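Local coordinates for protein FACT complex subunit SPT16 (Ashbya gossypii, PDB 6A8M) that probably acts as a histone chaperone that reorganises nucleosomes within the FACT complex, this chain being the N-terminal, peptidase-like part of a larger subunit, at residues F320-Q325 with Y434-S439; D21-P24 with S29-S32; N224-S229 with L254-S259; E103-S108 with L115-D120. All blocks are in the same frame, centred on the assembly; numbering follows the deposited sequence.

Contact 1 (F320-Q325 with Y434-S439); sequences FLLLLQ and YTKSRS
Lys436 meets helix 312-332 twice, through its ammonium at Gln325 and through its methylenes at Leu322. The polar part is one hydrogen bond, Lys436 NZ to Gln325 OE1 at 2.8 Å, with the donor standing 21° out of the carbonyl plane. The two chains approach from opposite directions, both extended beyond CG. Asp419 closes the group: its OD2 forms a salt bridge with Lys436 NZ and accepts a hydrogen bond from Gln325 NE2. With its oxygen and nitrogen both engaged, the amide of Gln325 is fixed against a flip, and the lysine charge is probably balanced by the carboxylate.

The apolar part lies one helical turn back. Leu322 CD2 rests 3.8 Å from Lys436 CG, which chi1 of 50° places between the backbone N and the carbonyl carbon. Both methyls of Leu322 also reach the backbone, with CD1 and CD2 each 3.7 Å from Lys436 O, an oxygen hydrogen-bonded to Tyr318 OH.

Within the peptidase-like M24 domain, the segment 434-439 follows strand 427-430. Leu417 on strand 412-424 touches Leu322 and Gln325, Leu321 and Leu324 pack on strand 394-405, and Leu323 meets Tyr349 of helix 339-353.

Contact 2 (D21-P24 with S29-S32); sequences DRFP and SPSS
Phe23 and Pro24 meet Ser29 to Ser32 in a short-range turn contact built from van der Waals packing and CA-H...O approaches, where the chain leaves helix 9-22 and doubles back to enter strand 32-37 of the N-terminal lobe. The two segments are separated by four residues, and their backbones come nearest at Pro24 and Ser29.

Phe23 carries the inner half. Its side chain slides past that of Pro30 in the opposite direction, with CD1 4.1 Å from Pro30 CG, and its rim is turned to the returning backbone. Pro30 O sits at the ring edge, 3.5 Å from Phe23 CE1, and Ser31 O lies in the ring plane. With CG between the backbone N and the carbonyl carbon (chi1 85°), the ring is brought beside the returning segment, while Pro24 CD packs over one of its faces. Pro30 sets its CG 3.4 Å from Phe23 O.

At the outer half two CA-H groups point at carbonyls, one in each direction: Ser29 CA to Pro24 O at 3.4 Å, and Pro24 CA to Pro30 O at 3.6 Å, with an angle of 161° at the hydrogen. A water donates to Pro24 O; its separation from Ser29 OG is too short to be trusted.

Beyond the turn, Ser31 and Ser32 pair through their backbones with Ala131 and Gly133 on strand 131-134. Pro24 and Pro30 have no N-H to give, and what crosses is carbonyl oxygen against carbon and ring packing, consistent with a turn that relies more on close fit than on strong hydrogen bonds between the two segments.

Contact 3 (N224-S229 with L254-S259); sequences NEIDKS and LDWAYS
Ile226 packs on Trp256 and Leu254 in the peptidase-like M24 domain, a pita-bread fold, where the turn between helices 215-224 and 229-233 closes over the short strand 254-256. This is buried packing carried by one isoleucine. Ile226 and Trp256 slide past each other in opposite directions, and the isoleucine uses two branches. CD1 lies over a face of the indole, 4.0 Å from the centroid of its five-membered ring and 9° off the normal, a CH-pi contact. CG1 anti to the backbone N (chi1 -158°) carries CD1 there. Ile226 CD1 also reaches Leu254 CD2 at 4.2 Å, and Ile226 CD1 lies 3.6 Å from Asp255 C.

The indole is fixed from other quarters. Its NE1 donates to the backbone O of Glu223, just before the turn, and Phe195 of helix 179-208 makes a T-shaped stack with it. A leucine in place of Trp256 would probably leave Glu223 O without this donor and Ile226 CD1 without its aromatic face. On the strand, Asp255 pairs with Arg294 in a salt bridge. CG2 of Ile226, between the backbone N and the carbonyl carbon, touches Trp256 NE1 at 3.3 Å.

Contact 4 (E103-S108 with L115-D120); sequences ELWQSS and LKLFED
Trp105 lays the six-membered side of its indole against Leu117. CE3 of Trp105 touches Leu117 CD2 at 3.9 Å, while Trp105 CZ3 comes 3.4 Å from Leu117 O, which lies at the ring edge. CG of Leu117 lies anti to its carbonyl carbon (chi1 -67°), which sends the methyls toward the strand. One turn further along the helix, Asp120 CB packs 4.1 Å from Trp105 CZ3, its carboxylate plane nearly perpendicular to the indole at 82°. Leu117 CD1 lies 3.7 Å from Gln106 O.

These residues join the edge strand 101-106 to helix 113-128, the first two elements of a beta-alpha-beta crossover that ends in the parallel strand 131-134, beyond three intervening strands of the sheet. The helix runs back along the strand, with 150° between the axes.

The next shell orients the indole. Trp105 NE1 donates to Glu103 OE2 at 2.9 Å, in the ring plane and onto the anti lone pair. Replacing Trp105 by an alanine would probably open a gap beside Leu117 and cost Glu103 OE2 this donor. Glu103 OE1 is held by a salt bridge to Arg124 of the same helix, and Asp120 OD1 binds Lys116 NZ at 2.7 Å through its syn lone pair.

Burial alone does not set the chemistry of the four sites. Contact 3 is the buried one and rests on aliphatic-aromatic packing; contact 4 lies at the surface, where a tryptophan is flanked by charged residues. Contacts 1 and 2 are partly buried, but the first is a lysine-amide hydrogen bond beside aliphatic packing, the second van der Waals packing and CA-H...O contacts. Contacts 2 and 4 share the N-terminal lobe and its sheet, with centres about 22 Å apart, and helix 113-128 serves both, since Ser32 also packs on it. Contacts 1 and 3 belong to the M24 domain, centres about 26 Å apart, and join different elements there.

Contact 1 (F320-Q325 with Y434-S439)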
loop_
_atom_site.group_PDB
_atom_site.type_symbol
_atom_site.label_atom_id
_atom_site.label_comp_id
_atom_site.label_asym_id
_atom_site.label_seq_id
_atom_site.Cartn_x
_atom_site.Cartn_y
_atom_site.Cartn_z
ATOM N N PHE A 320 -2.236 -14.399 -24.121
ATOM C CA PHE A 320 -2.571 -15.281 -23.008
ATOM C C PHE A 320 -2.536 -14.545 -21.677
ATOM O O PHE A 320 -3.422 -14.728 -20.837
ATOM C CB PHE A 320 -1.618 -16.476 -22.963
ATOM C CG PHE A 320 -1.703 -17.223 -21.672
ATOM C CD1 PHE A 320 -2.756 -18.082 -21.448
ATOM C CD2 PHE A 320 -0.779 -16.996 -20.649
ATOM C CE1 PHE A 320 -2.866 -18.755 -20.248
ATOM C CE2 PHE A 320 -0.891 -17.653 -19.443
ATOM C CZ PHE A 320 -1.930 -18.525 -19.242
ATOM N N LEU A 321 -1.506 -13.716 -21.456
ATOM C CA LEU A 321 -1.403 -12.972 -20.204
ATOM C C LEU A 321 -2.657 -12.144 -19.951
ATOM O O LEU A 321 -3.156 -12.091 -18.821
ATOM C CB LEU A 321 -0.160 -12.076 -20.236
ATOM C CG LEU A 321 0.118 -11.158 -19.055
ATOM C CD1 LEU A 321 0.385 -11.988 -17.809
ATOM C CD2 LEU A 321 1.316 -10.274 -19.389
ATOM N N LEU A 322 -3.206 -11.522 -21.003
ATOM C CA LEU A 322 -4.463 -10.787 -20.857
ATOM C C LEU A 322 -5.600 -11.695 -20.416
ATOM O O LEU A 322 -6.397 -11.324 -19.541
ATOM C CB LEU A 322 -4.845 -10.115 -22.172
ATOM C CG LEU A 322 -4.118 -8.843 -22.558
ATOM C CD1 LEU A 322 -4.609 -8.395 -23.945
ATOM C CD2 LEU A 322 -4.329 -7.750 -21.505
ATOM N N LEU A 323 -5.715 -12.867 -21.048
ATOM C CA LEU A 323 -6.765 -13.825 -20.709
ATOM C C LEU A 323 -6.615 -14.322 -19.282
ATOM O O LEU A 323 -7.611 -14.523 -18.580
ATOM C CB LEU A 323 -6.732 -15.005 -21.685
ATOM C CG LEU A 323 -7.041 -14.637 -23.143
ATOM C CD1 LEU A 323 -6.947 -15.830 -24.057
ATOM C CD2 LEU A 323 -8.435 -14.017 -23.217
ATOM N N LEU A 324 -5.375 -14.515 -18.833
ATOM C CA LEU A 324 -5.133 -14.965 -17.464
ATOM C C LEU A 324 -5.553 -13.908 -16.452
ATOM O O LEU A 324 -6.188 -14.220 -15.433
ATOM C CB LEU A 324 -3.652 -15.320 -17.294
ATOM C CG LEU A 324 -3.209 -15.617 -15.856
ATOM C CD1 LEU A 324 -3.934 -16.890 -15.383
ATOM C CD2 LEU A 324 -1.709 -15.820 -15.785
ATOM N N GLN A 325 -5.187 -12.649 -16.698
ATOM C CA GLN A 325 -5.613 -11.590 -15.788
ATOM C C GLN A 325 -7.130 -11.525 -15.717
ATOM O O GLN A 325 -7.708 -11.384 -14.634
ATOM C CB GLN A 325 -5.048 -10.233 -16.229
ATOM C CG GLN A 325 -5.254 -9.171 -15.134
ATOM C CD GLN A 325 -5.195 -7.742 -15.634
ATOM O OE1 GLN A 325 -5.831 -7.387 -16.637
ATOM N NE2 GLN A 325 -4.457 -6.903 -14.914
ATOM N N TYR A 434 -5.921 2.542 -18.028
ATOM C CA TYR A 434 -4.994 2.728 -19.137
ATOM C C TYR A 434 -4.980 1.471 -20.003
ATOM O O TYR A 434 -5.064 0.349 -19.495
ATOM C CB TYR A 434 -3.585 3.061 -18.627
ATOM C CG TYR A 434 -2.629 3.299 -19.766
ATOM C CD1 TYR A 434 -2.692 4.480 -20.518
ATOM C CD2 TYR A 434 -1.709 2.332 -20.137
ATOM C CE1 TYR A 434 -1.829 4.686 -21.592
ATOM C CE2 TYR A 434 -0.856 2.533 -21.203
ATOM C CZ TYR A 434 -0.918 3.702 -21.929
ATOM O OH TYR A 434 -0.067 3.889 -23.002
ATOM N N THR A 435 -4.916 1.662 -21.323
ATOM C CA THR A 435 -5.057 0.537 -22.241
ATOM C C THR A 435 -4.041 -0.574 -21.969
ATOM O O THR A 435 -2.907 -0.344 -21.528
ATOM C CB THR A 435 -4.929 1.003 -23.709
ATOM O OG1 THR A 435 -5.098 -0.125 -24.575
ATOM C CG2 THR A 435 -3.543 1.595 -23.962
ATOM N N LYS A 436 -4.478 -1.805 -22.227
ATOM C CA LYS A 436 -3.591 -2.954 -22.295
ATOM C C LYS A 436 -3.873 -3.764 -23.550
ATOM O O LYS A 436 -3.396 -4.892 -23.664
ATOM C CB LYS A 436 -3.733 -3.838 -21.056
ATOM C CG LYS A 436 -5.199 -4.185 -20.726
ATOM C CD LYS A 436 -5.319 -4.541 -19.250
ATOM C CE LYS A 436 -6.741 -4.926 -18.869
ATOM N NZ LYS A 436 -6.907 -4.903 -17.376
ATOM N N SER A 437 -4.640 -3.217 -24.485
ATOM C CA SER A 437 -4.904 -3.928 -25.725
ATOM C C SER A 437 -3.601 -4.072 -26.483
ATOM O O SER A 437 -2.836 -3.112 -26.582
ATOM C CB SER A 437 -5.925 -3.161 -26.555
ATOM O OG SER A 437 -7.164 -3.135 -25.862
ATOM N N ARG A 438 -3.335 -5.275 -27.003
ATOM C CA ARG A 438 -2.052 -5.515 -27.665
ATOM C C ARG A 438 -1.811 -4.517 -28.793
ATOM O O ARG A 438 -0.699 -4.000 -28.947
ATOM C CB ARG A 438 -1.987 -6.952 -28.198
ATOM C CG ARG A 438 -0.643 -7.254 -28.877
ATOM C CD ARG A 438 -0.308 -8.750 -28.941
ATOM N NE ARG A 438 -1.343 -9.552 -29.607
ATOM C CZ ARG A 438 -1.458 -9.677 -30.929
ATOM N NH1 ARG A 438 -0.626 -9.037 -31.744
ATOM N NH2 ARG A 438 -2.413 -10.444 -31.443
ATOM N N SER A 439 -2.855 -4.189 -29.554
ATOM C CA SER A 439 -2.705 -3.266 -30.670
ATOM C C SER A 439 -2.242 -1.886 -30.232
ATOM O O SER A 439 -1.757 -1.120 -31.074
ATOM C CB SER A 439 -4.027 -3.143 -31.424
ATOM O OG SER A 439 -5.043 -2.670 -30.551
#

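Contact 2 (D21-P24 with S29-S32)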
loop_
_atom_site.group_PDB
_atom_site.type_symbol
_atom_site.label_atom_id
_atom_site.label_comp_id
_atom_site.label_asym_id
_atom_site.label_seq_id
_atom_site.Cartn_x
_atom_site.Cartn_y
_atom_site.Cartn_z
ATOM N N ASP A 21 -12.631 -2.683 19.534
ATOM C CA ASP A 21 -13.456 -3.889 19.520
ATOM C C ASP A 21 -12.653 -5.119 19.120
ATOM O O ASP A 21 -12.853 -6.203 19.678
ATOM C CB ASP A 21 -14.643 -3.690 18.581
ATOM C CG ASP A 21 -15.616 -2.666 19.106
ATOM O OD1 ASP A 21 -15.573 -2.409 20.327
ATOM O OD2 ASP A 21 -16.401 -2.118 18.311
ATOM N N ARG A 22 -11.710 -4.966 18.187
ATOM C CA ARG A 22 -11.101 -6.128 17.551
ATOM C C ARG A 22 -9.799 -6.582 18.196
ATOM O O ARG A 22 -9.472 -7.774 18.111
ATOM C CB ARG A 22 -10.852 -5.844 16.065
ATOM C CG ARG A 22 -10.539 -7.087 15.237
ATOM C CD ARG A 22 -11.812 -7.734 14.703
ATOM N NE ARG A 22 -12.301 -7.040 13.508
ATOM C CZ ARG A 22 -11.810 -7.223 12.281
ATOM N NH1 ARG A 22 -12.314 -6.550 11.248
ATOM N NH2 ARG A 22 -10.815 -8.079 12.078
ATOM N N PHE A 23 -9.046 -5.684 18.862
ATOM C CA PHE A 23 -7.691 -6.074 19.235
ATOM C C PHE A 23 -7.597 -7.197 20.279
ATOM O O PHE A 23 -6.653 -7.986 20.199
ATOM C CB PHE A 23 -6.854 -4.838 19.659
ATOM C CG PHE A 23 -6.998 -4.410 21.110
ATOM C CD1 PHE A 23 -6.388 -5.121 22.144
ATOM C CD2 PHE A 23 -7.688 -3.253 21.435
ATOM C CE1 PHE A 23 -6.504 -4.728 23.461
ATOM C CE2 PHE A 23 -7.818 -2.852 22.764
ATOM C CZ PHE A 23 -7.219 -3.583 23.778
ATOM N N PRO A 24 -8.492 -7.325 21.272
ATOM C CA PRO A 24 -8.277 -8.388 22.267
ATOM C C PRO A 24 -8.319 -9.787 21.678
ATOM O O PRO A 24 -7.729 -10.701 22.268
ATOM C CB PRO A 24 -9.406 -8.158 23.286
ATOM C CG PRO A 24 -9.737 -6.683 23.145
ATOM C CD PRO A 24 -9.631 -6.466 21.654
ATOM N N SER A 29 -3.813 -12.591 22.091
ATOM C CA SER A 29 -4.701 -11.985 23.079
ATOM C C SER A 29 -4.063 -10.806 23.824
ATOM O O SER A 29 -3.885 -10.859 25.044
ATOM C CB SER A 29 -5.182 -13.036 24.071
ATOM O OG SER A 29 -5.861 -14.101 23.425
ATOM N N PRO A 30 -3.687 -9.736 23.125
ATOM C CA PRO A 30 -3.135 -8.581 23.841
ATOM C C PRO A 30 -4.220 -7.931 24.690
ATOM O O PRO A 30 -5.390 -7.887 24.301
ATOM C CB PRO A 30 -2.653 -7.655 22.714
ATOM C CG PRO A 30 -3.540 -8.016 21.543
ATOM C CD PRO A 30 -3.798 -9.499 21.671
ATOM N N SER A 31 -3.820 -7.439 25.862
ATOM C CA SER A 31 -4.721 -6.753 26.779
ATOM C C SER A 31 -4.757 -5.249 26.559
ATOM O O SER A 31 -5.646 -4.572 27.096
ATOM C CB SER A 31 -4.310 -7.027 28.229
ATOM O OG SER A 31 -4.265 -8.414 28.497
ATOM N N SER A 32 -3.816 -4.721 25.785
ATOM C CA SER A 32 -3.716 -3.304 25.454
ATOM C C SER A 32 -2.772 -3.204 24.265
ATOM O O SER A 32 -2.066 -4.156 23.944
ATOM C CB SER A 32 -3.196 -2.470 26.628
ATOM O OG SER A 32 -1.881 -2.853 27.022
HETATM O O HOH W 1 -7.120 -13.749 21.306
#

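Contact 3 (N224-S229 with L254-S259)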
loop_
_atom_site.group_PDB
_atom_site.type_symbol
_atom_site.label_atom_id
_atom_site.label_comp_id
_atom_site.label_asym_id
_atom_site.label_seq_id
_atom_site.Cartn_x
_atom_site.Cartn_y
_atom_site.Cartn_z
ATOM N N ASN A 224 10.206 12.306 -12.116
ATOM C CA ASN A 224 10.289 13.717 -11.782
ATOM C C ASN A 224 9.134 14.528 -12.352
ATOM O O ASN A 224 8.955 15.684 -11.955
ATOM C CB ASN A 224 11.631 14.273 -12.269
ATOM C CG ASN A 224 12.812 13.661 -11.507
ATOM O OD1 ASN A 224 13.692 13.021 -12.088
ATOM N ND2 ASN A 224 12.827 13.864 -10.204
ATOM N N GLU A 225 8.336 13.940 -13.248
ATOM C CA GLU A 225 7.188 14.654 -13.795
ATOM C C GLU A 225 6.156 14.995 -12.724
ATOM O O GLU A 225 5.409 15.965 -12.894
ATOM C CB GLU A 225 6.538 13.818 -14.903
ATOM C CG GLU A 225 7.431 13.602 -16.114
ATOM C CD GLU A 225 7.435 14.793 -17.038
ATOM O OE1 GLU A 225 6.346 15.355 -17.266
ATOM O OE2 GLU A 225 8.521 15.172 -17.529
ATOM N N ILE A 226 6.109 14.239 -11.624
ATOM C CA ILE A 226 5.104 14.485 -10.588
ATOM C C ILE A 226 5.354 15.800 -9.879
ATOM O O ILE A 226 4.456 16.323 -9.215
ATOM C CB ILE A 226 5.068 13.334 -9.565
ATOM C CG1 ILE A 226 3.715 13.291 -8.812
ATOM C CG2 ILE A 226 6.233 13.436 -8.599
ATOM C CD1 ILE A 226 3.468 11.961 -8.124
ATOM N N ASP A 227 6.542 16.368 -9.991
ATOM C CA ASP A 227 6.758 17.625 -9.289
ATOM C C ASP A 227 6.388 18.843 -10.126
ATOM O O ASP A 227 6.595 19.974 -9.672
ATOM C CB ASP A 227 8.201 17.714 -8.795
ATOM C CG ASP A 227 8.487 16.693 -7.688
ATOM O OD1 ASP A 227 7.614 16.450 -6.817
ATOM O OD2 ASP A 227 9.577 16.117 -7.699
ATOM N N LYS A 228 5.842 18.637 -11.322
ATOM C CA LYS A 228 5.327 19.721 -12.158
ATOM C C LYS A 228 3.923 20.036 -11.660
ATOM O O LYS A 228 2.935 19.482 -12.142
ATOM C CB LYS A 228 5.318 19.309 -13.622
ATOM C CG LYS A 228 6.681 19.042 -14.248
ATOM C CD LYS A 228 6.494 18.507 -15.659
ATOM C CE LYS A 228 7.818 18.200 -16.323
ATOM N NZ LYS A 228 8.796 19.278 -16.058
ATOM N N SER A 229 3.843 20.903 -10.645
ATOM C CA SER A 229 2.570 21.189 -9.984
ATOM C C SER A 229 1.529 21.733 -10.957
ATOM O O SER A 229 0.332 21.464 -10.803
ATOM C CB SER A 229 2.774 22.201 -8.854
ATOM O OG SER A 229 3.487 21.624 -7.777
ATOM N N LEU A 254 -0.896 14.162 -3.698
ATOM C CA LEU A 254 -0.507 13.169 -4.697
ATOM C C LEU A 254 0.998 12.926 -4.596
ATOM O O LEU A 254 1.778 13.884 -4.521
ATOM C CB LEU A 254 -0.882 13.642 -6.103
ATOM C CG LEU A 254 -0.856 12.546 -7.160
ATOM C CD1 LEU A 254 -2.166 11.786 -7.142
ATOM C CD2 LEU A 254 -0.576 13.140 -8.543
ATOM N N ASP A 255 1.400 11.652 -4.585
ATOM C CA ASP A 255 2.815 11.296 -4.515
ATOM C C ASP A 255 3.016 9.945 -5.211
ATOM O O ASP A 255 2.061 9.279 -5.606
ATOM C CB ASP A 255 3.286 11.268 -3.046
ATOM C CG ASP A 255 4.807 11.361 -2.889
ATOM O OD1 ASP A 255 5.532 11.493 -3.894
ATOM O OD2 ASP A 255 5.264 11.314 -1.724
ATOM N N TRP A 256 4.265 9.532 -5.355
ATOM C CA TRP A 256 4.548 8.177 -5.813
ATOM C C TRP A 256 4.390 7.177 -4.672
ATOM O O TRP A 256 4.755 7.458 -3.529
ATOM C CB TRP A 256 5.976 8.073 -6.355
ATOM C CG TRP A 256 6.182 8.759 -7.657
ATOM C CD1 TRP A 256 6.898 9.904 -7.883
ATOM C CD2 TRP A 256 5.663 8.351 -8.930
ATOM N NE1 TRP A 256 6.867 10.220 -9.217
ATOM C CE2 TRP A 256 6.105 9.296 -9.880
ATOM C CE3 TRP A 256 4.866 7.287 -9.358
ATOM C CZ2 TRP A 256 5.782 9.207 -11.231
ATOM C CZ3 TRP A 256 4.538 7.204 -10.698
ATOM C CH2 TRP A 256 5.005 8.149 -11.623
ATOM N N ALA A 257 3.876 5.979 -4.998
ATOM C CA ALA A 257 3.919 4.881 -4.036
ATOM C C ALA A 257 5.288 4.214 -3.985
ATOM O O ALA A 257 5.651 3.605 -2.964
ATOM C CB ALA A 257 2.855 3.834 -4.367
ATOM N N TYR A 258 6.033 4.303 -5.080
ATOM C CA TYR A 258 7.376 3.758 -5.228
ATOM C C TYR A 258 7.953 4.407 -6.482
ATOM O O TYR A 258 7.227 5.002 -7.283
ATOM C CB TYR A 258 7.373 2.211 -5.333
ATOM C CG TYR A 258 6.603 1.674 -6.510
ATOM C CD1 TYR A 258 5.227 1.435 -6.428
ATOM C CD2 TYR A 258 7.240 1.413 -7.720
ATOM C CE1 TYR A 258 4.527 0.955 -7.526
ATOM C CE2 TYR A 258 6.553 0.926 -8.810
ATOM C CZ TYR A 258 5.191 0.700 -8.708
ATOM O OH TYR A 258 4.510 0.238 -9.807
ATOM N N SER A 259 9.262 4.291 -6.647
ATOM C CA SER A 259 9.899 4.826 -7.843
ATOM C C SER A 259 9.497 3.991 -9.055
ATOM O O SER A 259 9.570 2.761 -9.001
ATOM C CB SER A 259 11.424 4.828 -7.692
ATOM O OG SER A 259 11.862 5.860 -6.815
#

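Contact 4 (E103-S108 with L115-D120)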
loop_
_atom_site.group_PDB
_atom_site.type_symbol
_atom_site.label_atom_id
_atom_site.label_comp_id
_atom_site.label_asym_id
_atom_site.label_seq_id
_atom_site.Cartn_x
_atom_site.Cartn_y
_atom_site.Cartn_z
ATOM N N GLU A 103 -7.954 10.208 26.558
ATOM C CA GLU A 103 -7.200 11.205 27.307
ATOM C C GLU A 103 -6.064 11.731 26.444
ATOM O O GLU A 103 -5.288 10.947 25.892
ATOM C CB GLU A 103 -6.636 10.613 28.603
ATOM C CG GLU A 103 -7.678 9.947 29.457
ATOM C CD GLU A 103 -7.127 9.434 30.761
ATOM O OE1 GLU A 103 -7.831 8.647 31.429
ATOM O OE2 GLU A 103 -5.997 9.815 31.124
ATOM N N LEU A 104 -5.977 13.055 26.322
ATOM C CA LEU A 104 -4.859 13.707 25.651
ATOM C C LEU A 104 -3.888 14.161 26.732
ATOM O O LEU A 104 -4.191 15.081 27.502
ATOM C CB LEU A 104 -5.344 14.889 24.812
ATOM C CG LEU A 104 -6.453 14.511 23.838
ATOM C CD1 LEU A 104 -7.005 15.731 23.107
ATOM C CD2 LEU A 104 -5.906 13.510 22.852
ATOM N N TRP A 105 -2.735 13.511 26.804
ATOM C CA TRP A 105 -1.649 13.956 27.673
ATOM C C TRP A 105 -0.696 14.824 26.852
ATOM O O TRP A 105 -0.134 14.367 25.852
ATOM C CB TRP A 105 -0.904 12.759 28.263
ATOM C CG TRP A 105 -1.744 11.796 29.086
ATOM C CD1 TRP A 105 -3.070 11.913 29.421
ATOM C CD2 TRP A 105 -1.300 10.562 29.649
ATOM N NE1 TRP A 105 -3.477 10.816 30.163
ATOM C CE2 TRP A 105 -2.407 9.973 30.316
ATOM C CE3 TRP A 105 -0.075 9.884 29.646
ATOM C CZ2 TRP A 105 -2.311 8.755 30.986
ATOM C CZ3 TRP A 105 0.013 8.675 30.310
ATOM C CH2 TRP A 105 -1.096 8.117 30.963
ATOM N N GLN A 106 -0.500 16.070 27.274
ATOM C CA GLN A 106 0.330 16.994 26.514
ATOM C C GLN A 106 1.801 16.720 26.828
ATOM O O GLN A 106 2.198 16.751 27.989
ATOM C CB GLN A 106 -0.063 18.419 26.878
ATOM C CG GLN A 106 0.553 19.521 26.068
ATOM C CD GLN A 106 -0.005 20.875 26.484
ATOM O OE1 GLN A 106 0.651 21.645 27.196
ATOM N NE2 GLN A 106 -1.230 21.161 26.058
ATOM N N SER A 107 2.592 16.415 25.805
ATOM C CA SER A 107 4.021 16.212 25.985
ATOM C C SER A 107 4.733 17.554 26.160
ATOM O O SER A 107 4.159 18.632 25.982
ATOM C CB SER A 107 4.608 15.462 24.793
ATOM O OG SER A 107 4.612 16.275 23.625
ATOM N N SER A 108 6.011 17.488 26.511
ATOM C CA SER A 108 6.788 18.707 26.639
ATOM C C SER A 108 8.243 18.401 26.344
ATOM O O SER A 108 8.709 17.280 26.558
ATOM C CB SER A 108 6.641 19.320 28.035
ATOM O OG SER A 108 7.580 20.369 28.213
ATOM N N LEU A 115 9.043 11.496 30.372
ATOM C CA LEU A 115 9.434 10.284 31.092
ATOM C C LEU A 115 8.367 9.869 32.106
ATOM O O LEU A 115 7.991 8.688 32.190
ATOM C CB LEU A 115 10.771 10.507 31.795
ATOM C CG LEU A 115 11.254 9.368 32.684
ATOM C CD1 LEU A 115 11.628 8.146 31.849
ATOM C CD2 LEU A 115 12.441 9.822 33.547
ATOM N N LYS A 116 7.847 10.833 32.859
ATOM C CA LYS A 116 6.837 10.521 33.860
ATOM C C LYS A 116 5.553 10.056 33.195
ATOM O O LYS A 116 4.906 9.121 33.682
ATOM C CB LYS A 116 6.577 11.737 34.744
ATOM C CG LYS A 116 5.606 11.491 35.913
ATOM C CD LYS A 116 6.097 10.390 36.839
ATOM C CE LYS A 116 5.256 10.290 38.113
ATOM N NZ LYS A 116 3.794 10.267 37.848
ATOM N N LEU A 117 5.176 10.693 32.080
ATOM C CA LEU A 117 4.012 10.237 31.329
ATOM C C LEU A 117 4.199 8.794 30.876
ATOM O O LEU A 117 3.288 7.966 31.004
ATOM C CB LEU A 117 3.750 11.156 30.123
ATOM C CG LEU A 117 3.321 12.601 30.413
ATOM C CD1 LEU A 117 3.016 13.367 29.123
ATOM C CD2 LEU A 117 2.121 12.629 31.346
ATOM N N PHE A 118 5.390 8.463 30.358
ATOM C CA PHE A 118 5.654 7.089 29.938
ATOM C C PHE A 118 5.550 6.130 31.115
ATOM O O PHE A 118 5.020 5.023 30.978
ATOM C CB PHE A 118 7.050 6.972 29.310
ATOM C CG PHE A 118 7.230 7.765 28.047
ATOM C CD1 PHE A 118 6.149 8.070 27.230
ATOM C CD2 PHE A 118 8.498 8.197 27.670
ATOM C CE1 PHE A 118 6.309 8.783 26.066
ATOM C CE2 PHE A 118 8.674 8.921 26.487
ATOM C CZ PHE A 118 7.580 9.212 25.686
ATOM N N GLU A 119 6.064 6.539 32.279
ATOM C CA GLU A 119 5.962 5.704 33.471
ATOM C C GLU A 119 4.504 5.533 33.887
ATOM O O GLU A 119 4.068 4.414 34.190
ATOM C CB GLU A 119 6.800 6.299 34.610
ATOM C CG GLU A 119 8.297 6.162 34.358
ATOM C CD GLU A 119 9.155 7.077 35.221
ATOM O OE1 GLU A 119 8.606 7.946 35.932
ATOM O OE2 GLU A 119 10.396 6.919 35.184
ATOM N N ASP A 120 3.742 6.637 33.912
ATOM C CA ASP A 120 2.292 6.576 34.136
ATOM C C ASP A 120 1.624 5.600 33.177
ATOM O O ASP A 120 0.783 4.787 33.579
ATOM C CB ASP A 120 1.655 7.950 33.941
ATOM C CG ASP A 120 2.077 8.957 34.970
ATOM O OD1 ASP A 120 2.751 8.574 35.951
ATOM O OD2 ASP A 120 1.723 10.146 34.770
#